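Local coordinates for protein cytidylyltransferase (Leptospira borgpetersenii serovar Hardjo-bovis, PDB 6OEW) that probably acts as a metal-dependent nucleotidyltransferase of the GT-A fold, a cytidylyltransferase expected to transfer a nucleotide from CTP, at residues L42-F47 with L111-I116; M9-L14 with S48-N53; F142-D147 with K196-I201. One frame throughout, in Å; residues are numbered along the deposited sequence.

Interaction 1 (L42-F47 with L111-I116); sequences LERLKF and LIDSKI. With EDO (1,2-ethanediol), chain D.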
loop_
_atom_site.group_PDB
_atom_site.type_symbol
_atom_site.label_atom_id
_atom_site.label_comp_id
_atom_site.label_asym_id
_atom_site.label_seq_id
_atom_site.Cartn_x
_atom_site.Cartn_y
_atom_site.Cartn_z
ATOM N N LEU A 42 -4.127 8.765 2.665
ATOM C CA LEU A 42 -5.252 8.527 3.556
ATOM C C LEU A 42 -6.533 9.137 2.992
ATOM O O LEU A 42 -7.594 8.511 3.040
ATOM C CB LEU A 42 -4.930 9.073 4.947
ATOM C CG LEU A 42 -3.771 8.376 5.686
ATOM C CD1 LEU A 42 -3.529 9.007 7.048
ATOM C CD2 LEU A 42 -4.050 6.884 5.858
ATOM N N GLU A 43 -6.446 10.337 2.411
ATOM C CA GLU A 43 -7.631 10.942 1.800
ATOM C C GLU A 43 -8.154 10.100 0.640
ATOM O O GLU A 43 -9.373 9.972 0.460
ATOM C CB GLU A 43 -7.323 12.362 1.332
ATOM C CG GLU A 43 -7.136 13.335 2.471
ATOM C CD GLU A 43 -7.136 14.764 2.004
ATOM O OE1 GLU A 43 -7.989 15.130 1.175
ATOM O OE2 GLU A 43 -6.263 15.524 2.456
ATOM N N ARG A 44 -7.251 9.503 -0.149
ATOM C CA ARG A 44 -7.681 8.629 -1.239
ATOM C C ARG A 44 -8.333 7.353 -0.716
ATOM O O ARG A 44 -9.290 6.844 -1.317
ATOM C CB ARG A 44 -6.490 8.319 -2.143
ATOM C CG ARG A 44 -6.160 9.516 -3.038
ATOM C CD ARG A 44 -5.000 9.254 -3.976
ATOM N NE ARG A 44 -5.254 8.196 -4.960
ATOM C CZ ARG A 44 -5.967 8.337 -6.075
ATOM N NH1 ARG A 44 -6.563 9.489 -6.378
ATOM N NH2 ARG A 44 -6.089 7.308 -6.905
ATOM N N LEU A 45 -7.851 6.831 0.402
ATOM C CA LEU A 45 -8.440 5.622 0.967
ATOM C C LEU A 45 -9.755 5.885 1.689
ATOM O O LEU A 45 -10.486 4.929 1.969
ATOM C CB LEU A 45 -7.442 4.959 1.914
ATOM C CG LEU A 45 -6.246 4.358 1.189
ATOM C CD1 LEU A 45 -5.139 4.025 2.180
ATOM C CD2 LEU A 45 -6.672 3.106 0.489
ATOM N N LYS A 46 -10.072 7.148 1.996
ATOM C CA LYS A 46 -11.378 7.460 2.569
ATOM C C LYS A 46 -12.512 7.086 1.630
ATOM O O LYS A 46 -13.644 6.911 2.092
ATOM C CB LYS A 46 -11.476 8.945 2.926
ATOM N N PHE A 47 -12.241 6.964 0.328
ATOM C CA PHE A 47 -13.277 6.597 -0.634
ATOM C C PHE A 47 -13.533 5.092 -0.699
ATOM O O PHE A 47 -14.454 4.671 -1.409
ATOM C CB PHE A 47 -12.907 7.114 -2.029
ATOM C CG PHE A 47 -12.868 8.626 -2.129
ATOM C CD1 PHE A 47 -14.035 9.355 -2.328
ATOM C CD2 PHE A 47 -11.668 9.314 -2.017
ATOM C CE1 PHE A 47 -14.009 10.733 -2.420
ATOM C CE2 PHE A 47 -11.644 10.697 -2.108
ATOM C CZ PHE A 47 -12.812 11.402 -2.309
ATOM N N LEU A 111 -0.788 7.402 -4.414
ATOM C CA LEU A 111 -1.868 7.499 -5.396
ATOM C C LEU A 111 -2.685 6.223 -5.488
ATOM O O LEU A 111 -3.417 6.037 -6.473
ATOM C CB LEU A 111 -1.334 7.865 -6.782
ATOM C CG LEU A 111 -0.491 9.152 -6.820
ATOM C CD1 LEU A 111 -0.188 9.574 -8.232
ATOM C CD2 LEU A 111 -1.166 10.294 -6.074
ATOM N N ILE A 112 -2.580 5.352 -4.479
ATOM C CA ILE A 112 -3.359 4.119 -4.439
ATOM C C ILE A 112 -4.821 4.415 -4.750
ATOM O O ILE A 112 -5.366 5.448 -4.338
ATOM C CB ILE A 112 -3.185 3.457 -3.060
ATOM C CG1 ILE A 112 -3.632 1.995 -3.102
ATOM C CG2 ILE A 112 -3.858 4.305 -1.934
ATOM C CD1 ILE A 112 -2.571 1.061 -3.669
ATOM N N ASP A 113 -5.451 3.520 -5.510
ATOM C CA ASP A 113 -6.815 3.711 -6.010
ATOM C C ASP A 113 -7.755 2.834 -5.188
ATOM O O ASP A 113 -7.603 1.605 -5.163
ATOM C CB ASP A 113 -6.900 3.377 -7.503
ATOM C CG ASP A 113 -8.307 3.604 -8.106
ATOM O OD1 ASP A 113 -9.321 3.463 -7.397
ATOM O OD2 ASP A 113 -8.403 3.902 -9.307
ATOM N N SER A 114 -8.705 3.467 -4.496
ATOM C CA SER A 114 -9.567 2.699 -3.604
ATOM C C SER A 114 -10.507 1.782 -4.381
ATOM O O SER A 114 -10.954 0.757 -3.839
ATOM C CB SER A 114 -10.345 3.650 -2.687
ATOM O OG SER A 114 -11.362 4.342 -3.415
ATOM N N LYS A 115 -10.796 2.097 -5.651
ATOM C CA LYS A 115 -11.689 1.235 -6.426
ATOM C C LYS A 115 -11.024 -0.097 -6.747
ATOM O O LYS A 115 -11.675 -1.149 -6.713
ATOM C CB LYS A 115 -12.144 1.943 -7.716
ATOM N N ILE A 116 -9.729 -0.079 -7.059
ATOM C CA ILE A 116 -9.000 -1.321 -7.284
ATOM C C ILE A 116 -8.932 -2.125 -5.994
ATOM O O ILE A 116 -9.169 -3.341 -5.980
ATOM C CB ILE A 116 -7.593 -1.023 -7.833
ATOM C CG1 ILE A 116 -7.700 -0.281 -9.170
ATOM C CG2 ILE A 116 -6.757 -2.321 -7.928
ATOM C CD1 ILE A 116 -6.376 0.160 -9.742
HETATM C C1 EDO D . -10.644 7.340 -5.581
HETATM O O1 EDO D . -11.448 6.166 -5.380
HETATM C C2 EDO D . -9.161 7.036 -5.338
HETATM O O2 EDO D . -8.997 6.421 -4.050
HETATM O O HOH W 1 -13.445 2.769 -3.808
#
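Arg44, near the end of helix 37-45, reaches over to residues 111-113, the loop that leads into helix 114-126 of the GT-A fold. A bend at chi3 (64°) brings NE to Ile112 O, a hydrogen bond of 2.8 Å whose donor lies above the carbonyl plane, 41° out of it. NH2 adds weak bonds to that same oxygen and to Leu111 O, so one guanidinium grips two successive carbonyls, while NH1 turns to Phe222 O and the Phe222 ring makes a cation-pi contact. Alongside, Ile112 CG2 meets CG and CD2 of Leu45, both at 3.9 Å. Ser114 sets CB 3.6 Å from Arg44 O and OG 3.5 Å from Phe47 CB. Asp113 is the N-cap of its helix, with OD1 taking Lys115 N and OD2 taking Tyr224 N. A 1,2-ethanediol molecule, probably from the crystallisation liquor, joins the segments: its O2 accepts from Ser114 N at 3.0 Å and donates to Arg44 O at 2.8 Å, and its C2 sits over one face of the guanidinium. Ser114 OG accepts from ethanediol O1 and donates to a water 2.6 Å away, which in turn donates to Phe47 O.

Interaction 2 (M9-L14 with S48-N53); sequences MKVGIL and SKFQEN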
loop_
_atom_site.group_PDB
_atom_site.type_symbol
_atom_site.label_atom_id
_atom_site.label_comp_id
_atom_site.label_asym_id
_atom_site.label_seq_id
_atom_site.Cartn_x
_atom_site.Cartn_y
_atom_site.Cartn_z
ATOM N N MET A 9 -16.609 -11.515 8.257
ATOM C CA MET A 9 -15.172 -11.239 8.244
ATOM C C MET A 9 -14.908 -9.744 8.354
ATOM O O MET A 9 -15.501 -8.946 7.623
ATOM C CB MET A 9 -14.529 -11.782 6.967
ATOM C CG MET A 9 -14.550 -13.282 6.870
ATOM S SD MET A 9 -14.220 -13.926 8.513
ATOM C CE MET A 9 -12.694 -14.824 8.249
ATOM N N LYS A 10 -13.994 -9.362 9.243
ATOM C CA LYS A 10 -13.646 -7.958 9.383
ATOM C C LYS A 10 -12.435 -7.677 8.501
ATOM O O LYS A 10 -11.384 -8.321 8.650
ATOM C CB LYS A 10 -13.367 -7.593 10.842
ATOM C CG LYS A 10 -13.346 -6.082 11.102
ATOM C CD LYS A 10 -13.023 -5.749 12.563
ATOM C CE LYS A 10 -13.071 -4.247 12.823
ATOM N NZ LYS A 10 -12.795 -3.882 14.249
ATOM N N VAL A 11 -12.602 -6.742 7.567
ATOM C CA VAL A 11 -11.532 -6.305 6.675
ATOM C C VAL A 11 -10.860 -5.088 7.301
ATOM O O VAL A 11 -11.542 -4.156 7.751
ATOM C CB VAL A 11 -12.080 -5.958 5.280
ATOM C CG1 VAL A 11 -10.963 -5.427 4.365
ATOM C CG2 VAL A 11 -12.826 -7.144 4.634
ATOM N N GLY A 12 -9.521 -5.088 7.326
ATOM C CA GLY A 12 -8.759 -3.952 7.802
ATOM C C GLY A 12 -7.751 -3.500 6.764
ATOM O O GLY A 12 -7.072 -4.339 6.170
ATOM N N ILE A 13 -7.666 -2.201 6.495
ATOM C CA ILE A 13 -6.630 -1.667 5.610
ATOM C C ILE A 13 -5.493 -1.166 6.500
ATOM O O ILE A 13 -5.620 -0.143 7.185
ATOM C CB ILE A 13 -7.160 -0.557 4.692
ATOM C CG1 ILE A 13 -8.312 -1.044 3.821
ATOM C CG2 ILE A 13 -5.998 -0.033 3.795
ATOM C CD1 ILE A 13 -9.025 0.078 3.079
ATOM N N LEU A 14 -4.381 -1.903 6.512
ATOM C CA LEU A 14 -3.296 -1.693 7.461
ATOM C C LEU A 14 -2.104 -1.167 6.674
ATOM O O LEU A 14 -1.485 -1.911 5.904
ATOM C CB LEU A 14 -2.952 -2.986 8.197
ATOM C CG LEU A 14 -4.084 -3.670 8.945
ATOM C CD1 LEU A 14 -3.495 -4.694 9.891
ATOM C CD2 LEU A 14 -4.959 -2.665 9.688
ATOM N N SER A 48 -12.748 4.278 0.001
ATOM C CA SER A 48 -12.952 2.833 -0.021
ATOM C C SER A 48 -14.207 2.464 0.754
ATOM O O SER A 48 -14.523 3.074 1.782
ATOM C CB SER A 48 -11.747 2.114 0.579
ATOM O OG SER A 48 -12.015 0.729 0.768
ATOM N N LYS A 49 -14.941 1.460 0.260
ATOM C CA LYS A 49 -16.040 0.987 1.089
ATOM C C LYS A 49 -15.548 0.351 2.384
ATOM O O LYS A 49 -16.358 0.116 3.282
ATOM C CB LYS A 49 -16.927 0.012 0.299
ATOM C CG LYS A 49 -16.204 -1.221 -0.204
ATOM C CD LYS A 49 -17.199 -2.316 -0.638
ATOM C CE LYS A 49 -17.478 -2.290 -2.133
ATOM N NZ LYS A 49 -18.079 -3.575 -2.597
ATOM N N PHE A 50 -14.244 0.102 2.527
ATOM C CA PHE A 50 -13.676 -0.423 3.765
ATOM C C PHE A 50 -12.910 0.634 4.561
ATOM O O PHE A 50 -12.041 0.289 5.371
ATOM C CB PHE A 50 -12.785 -1.630 3.456
ATOM C CG PHE A 50 -13.488 -2.693 2.647
ATOM C CD1 PHE A 50 -14.382 -3.581 3.253
ATOM C CD2 PHE A 50 -13.292 -2.790 1.274
ATOM C CE1 PHE A 50 -15.041 -4.543 2.509
ATOM C CE2 PHE A 50 -13.958 -3.748 0.530
ATOM C CZ PHE A 50 -14.839 -4.623 1.145
ATOM N N GLN A 51 -13.246 1.913 4.388
ATOM C CA GLN A 51 -12.420 2.991 4.938
ATOM C C GLN A 51 -12.475 3.089 6.462
ATOM O O GLN A 51 -11.554 3.640 7.068
ATOM C CB GLN A 51 -12.844 4.328 4.321
ATOM C CG GLN A 51 -14.298 4.686 4.560
ATOM C CD GLN A 51 -14.496 5.405 5.877
ATOM O OE1 GLN A 51 -13.555 6.000 6.416
ATOM N NE2 GLN A 51 -15.710 5.345 6.413
ATOM N N GLU A 52 -13.522 2.578 7.099
ATOM C CA GLU A 52 -13.642 2.807 8.533
ATOM C C GLU A 52 -12.608 2.031 9.337
ATOM O O GLU A 52 -12.351 2.391 10.491
ATOM C CB GLU A 52 -15.046 2.457 9.014
ATOM C CG GLU A 52 -15.321 0.981 9.018
ATOM C CD GLU A 52 -16.619 0.652 9.713
ATOM O OE1 GLU A 52 -17.375 1.599 10.035
ATOM O OE2 GLU A 52 -16.881 -0.550 9.937
ATOM N N ASN A 53 -11.995 0.996 8.758
ATOM C CA ASN A 53 -10.962 0.240 9.468
ATOM C C ASN A 53 -9.589 0.455 8.851
ATOM O O ASN A 53 -8.841 -0.503 8.640
ATOM C CB ASN A 53 -11.285 -1.262 9.490
ATOM C CG ASN A 53 -12.599 -1.580 10.194
ATOM O OD1 ASN A 53 -12.941 -0.988 11.221
ATOM N ND2 ASN A 53 -13.340 -2.542 9.642
HETATM O O HOH W 2 -13.212 -2.131 7.269
#
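The Asn53 side chain lies against Val11 O, Gly12 CA and the Lys10 side chain. Its CB lies 3.4 Å from Val11 O and also faces Gly12 CA. From there CG is anti to the carbonyl carbon (chi1 -61°) and sits against Lys10 CE. At the tip both OD1 and ND2 lie 3.6 Å from Lys10 CE, and ND2 also donates to Val11 O at 3.1 Å, nearly along the C=O axis and somewhat out of the amide plane. The extended lysine chain crosses the asparagine at about a right angle, and its own NZ goes on to Tyr97 O.

The backbone of Asn53 is used as well, its O accepting from Ile13 N at 3.0 Å and receiving a CA-H...O contact from Gly12. The contact belongs to a beta-alpha-beta crossover of the GT-A domain: strand 11-16, helix 37-45 and the parallel neighbouring strand 54-59, with residues 48-53 as the connection that brings the chain back to the sheet. The pairing continues where Ile13 also bonds to the backbone of Val55.

Next to the polar pair, Phe50 and Val11 cross obliquely. Val11 CB stands 3.9 Å from Phe50 CD1; along one side of the ring, CG1 meets CD1 and CG while CG2 meets CE1 and CD1. The Phe50 side chain also touches Asp118 and Val121 of helix 114-126. Lys49 CG lies over one ring face. Ile13 CD1 touches Phe50 CB and comes to 3.8 Å from Ser48 OG. Within the type I turn from Ser48 to Gln51 that hydroxyl accepts from Phe50 N, an ST turn (2.9 Å, N-H...O 160°), and it also bonds to Asp118 OD1. A water donates to both Val11 O and Phe50 O, tying the turn to the strand.

Interaction 3 (F142-D147 with K196-I201); sequences FARGMD and KYRLTI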
loop_
_atom_site.group_PDB
_atom_site.type_symbol
_atom_site.label_atom_id
_atom_site.label_comp_id
_atom_site.label_asym_id
_atom_site.label_seq_id
_atom_site.Cartn_x
_atom_site.Cartn_y
_atom_site.Cartn_z
ATOM N N PHE A 142 0.117 -3.424 -13.156
ATOM C CA PHE A 142 -0.160 -2.041 -12.784
ATOM C C PHE A 142 1.156 -1.272 -12.669
ATOM O O PHE A 142 2.233 -1.856 -12.529
ATOM C CB PHE A 142 -0.920 -1.943 -11.453
ATOM C CG PHE A 142 -2.264 -2.609 -11.475
ATOM C CD1 PHE A 142 -3.405 -1.895 -11.825
ATOM C CD2 PHE A 142 -2.382 -3.946 -11.145
ATOM C CE1 PHE A 142 -4.651 -2.505 -11.864
ATOM C CE2 PHE A 142 -3.655 -4.577 -11.195
ATOM C CZ PHE A 142 -4.770 -3.844 -11.537
ATOM N N ALA A 143 1.056 0.051 -12.758
ATOM C CA ALA A 143 2.205 0.892 -12.434
ATOM C C ALA A 143 2.693 0.589 -11.021
ATOM O O ALA A 143 1.914 0.229 -10.139
ATOM C CB ALA A 143 1.840 2.368 -12.550
ATOM N N ARG A 144 3.998 0.724 -10.800
ATOM C CA ARG A 144 4.501 0.637 -9.437
ATOM C C ARG A 144 3.852 1.720 -8.593
ATOM O O ARG A 144 3.667 2.845 -9.051
ATOM C CB ARG A 144 6.017 0.788 -9.413
ATOM C CG ARG A 144 6.717 -0.516 -9.671
ATOM C CD ARG A 144 8.235 -0.422 -9.600
ATOM N NE ARG A 144 8.787 -1.666 -10.125
ATOM C CZ ARG A 144 9.028 -2.744 -9.386
ATOM N NH1 ARG A 144 9.505 -3.843 -9.958
ATOM N NH2 ARG A 144 8.807 -2.715 -8.075
ATOM N N GLY A 145 3.474 1.373 -7.366
ATOM C CA GLY A 145 2.723 2.292 -6.541
ATOM C C GLY A 145 1.242 1.999 -6.416
ATOM O O GLY A 145 0.554 2.711 -5.674
ATOM N N MET A 146 0.715 1.005 -7.136
ATOM C CA MET A 146 -0.642 0.529 -6.914
ATOM C C MET A 146 -0.674 -0.761 -6.103
ATOM O O MET A 146 -1.704 -1.442 -6.101
ATOM C CB MET A 146 -1.377 0.280 -8.242
ATOM C CG MET A 146 -1.865 1.490 -8.989
ATOM S SD MET A 146 -2.822 2.658 -8.016
ATOM C CE MET A 146 -1.621 3.989 -8.004
ATOM N N ASP A 147 0.424 -1.107 -5.422
ATOM C CA ASP A 147 0.590 -2.452 -4.867
ATOM C C ASP A 147 -0.424 -2.720 -3.766
ATOM O O ASP A 147 -0.575 -1.929 -2.826
ATOM C CB ASP A 147 1.995 -2.645 -4.286
ATOM C CG ASP A 147 3.116 -2.403 -5.291
ATOM O OD1 ASP A 147 2.878 -1.920 -6.416
ATOM O OD2 ASP A 147 4.267 -2.695 -4.913
ATOM N N LYS A 196 5.593 -0.337 -16.850
ATOM C CA LYS A 196 6.687 0.579 -17.192
ATOM C C LYS A 196 6.574 1.912 -16.472
ATOM O O LYS A 196 7.542 2.685 -16.478
ATOM C CB LYS A 196 6.737 0.828 -18.704
ATOM C CG LYS A 196 5.482 1.511 -19.253
ATOM C CD LYS A 196 5.477 1.594 -20.779
ATOM C CE LYS A 196 4.125 2.086 -21.281
ATOM N NZ LYS A 196 4.085 2.237 -22.767
ATOM N N TYR A 197 5.430 2.202 -15.851
ATOM C CA TYR A 197 5.255 3.444 -15.113
ATOM C C TYR A 197 5.575 3.233 -13.639
ATOM O O TYR A 197 5.170 2.238 -13.032
ATOM C CB TYR A 197 3.834 3.981 -15.275
ATOM C CG TYR A 197 3.498 4.343 -16.703
ATOM C CD1 TYR A 197 4.095 5.443 -17.327
ATOM C CD2 TYR A 197 2.599 3.584 -17.435
ATOM C CE1 TYR A 197 3.787 5.765 -18.648
ATOM C CE2 TYR A 197 2.285 3.899 -18.747
ATOM C CZ TYR A 197 2.879 4.988 -19.348
ATOM O OH TYR A 197 2.565 5.297 -20.656
ATOM N N ARG A 198 6.303 4.177 -13.066
ATOM C CA ARG A 198 6.699 4.106 -11.668
ATOM C C ARG A 198 6.012 5.229 -10.908
ATOM O O ARG A 198 6.323 6.403 -11.109
ATOM C CB ARG A 198 8.213 4.212 -11.526
ATOM C CG ARG A 198 8.653 4.226 -10.069
ATOM C CD ARG A 198 10.186 4.346 -9.976
ATOM N NE ARG A 198 10.835 3.091 -10.343
ATOM C CZ ARG A 198 11.050 2.082 -9.496
ATOM N NH1 ARG A 198 10.668 2.167 -8.218
ATOM N NH2 ARG A 198 11.650 0.976 -9.931
ATOM N N LEU A 199 5.082 4.870 -10.034
ATOM C CA LEU A 199 4.304 5.857 -9.301
ATOM C C LEU A 199 4.434 5.649 -7.797
ATOM O O LEU A 199 3.557 6.047 -7.024
ATOM C CB LEU A 199 2.838 5.818 -9.764
ATOM C CG LEU A 199 2.695 6.172 -11.256
ATOM C CD1 LEU A 199 1.274 5.974 -11.768
ATOM C CD2 LEU A 199 3.166 7.599 -11.522
ATOM N N THR A 200 5.522 5.034 -7.366
ATOM C CA THR A 200 5.857 4.958 -5.958
ATOM C C THR A 200 6.878 6.056 -5.655
ATOM O O THR A 200 7.425 6.683 -6.575
ATOM C CB THR A 200 6.389 3.558 -5.633
ATOM O OG1 THR A 200 6.696 3.458 -4.242
ATOM C CG2 THR A 200 7.592 3.244 -6.479
ATOM N N ILE A 201 7.067 6.358 -4.373
ATOM C CA ILE A 201 7.994 7.429 -3.991
ATOM C C ILE A 201 9.161 6.820 -3.223
ATOM O O ILE A 201 9.024 6.366 -2.077
ATOM C CB ILE A 201 7.306 8.553 -3.201
ATOM C CG1 ILE A 201 8.354 9.602 -2.801
ATOM C CG2 ILE A 201 6.502 8.013 -1.990
ATOM C CD1 ILE A 201 7.793 10.977 -2.668
HETATM O O HOH W 3 1.054 5.622 -5.617
#
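The guanidinium of Arg198 carries CD of Arg144 on one face, 3.5 Å above the plane and offset toward the rim. The two guanidinium planes are only 7° apart, yet the chains cross obliquely and the groups are displaced, Arg144 NE lying 3.9 Å from Arg198 NH2. The chi3 torsion of Arg198 (-74°) turns NE off the line of the chain, whereas Arg144 is extended from CG to NE. The ring of Tyr197 has Lys196 CG over one face, near the rim, and its hydroxyl bonds to Lys232 NZ.

Between the arginine backbones runs a single parallel beta bridge. Arg144 N donates to Tyr197 O at 2.9 Å, and Arg144 O takes Leu199 N at 2.7 Å. Ala143 CB packs against Tyr197 CB and Leu199 CD1, both at 3.7 Å, and the Leu199 side chain packs on Leu227 and Ile231 of helix 224-233. The type II turn from Ala143 to Met146 sets Gly145 at its third position, with phi 104°. Glycine suits this positive phi, and a CB would clash with Leu199 O and Thr200 N; its CA lies 3.9 Å from Leu199 O. A water donates to both Gly145 O and Leu199 O.

The bridge thus joins the loop before strand 149-152 to the one before helix 204-214, at the edge of the metal site: Thr200 OG1 bonds to Asp108 O, Asp108 belongs to a magnesium site seen for this protein, and a magnesium ion lies about 5 Å from the Thr200 side chain. Arg140 adds a further positive charge near Arg144 NH2, while Asp206 touches Arg198. Repulsion between the two guanidinium groups probably opposes their approach, so the cohesion of the two loops is likely to come mainly from the two backbone bonds and the alanine packing.

Interactions 1 and 2 share their neighbourhood: helix 37-45 runs on into residues 48-53, Leu45 O lies against Gln51 CB, and Ser114 of helix 114-126 packs on Ser48. Interaction 1 is the more buried, whereas interactions 2 and 3 are partly buried and lie on opposite sides of the chain's centre, without touching. Met146 links interaction 3 to interaction 1, its CE against Leu111 O and its backbone against Ile112 CD1. The chemistry differs with place: a guanidinium holding carbonyls of the loop just before a helix in interaction 1, a strand bonded by both the backbone O and side-chain amide of one asparagine in interaction 2, and a bridge between loops topped by like charges near magnesium in interaction 3.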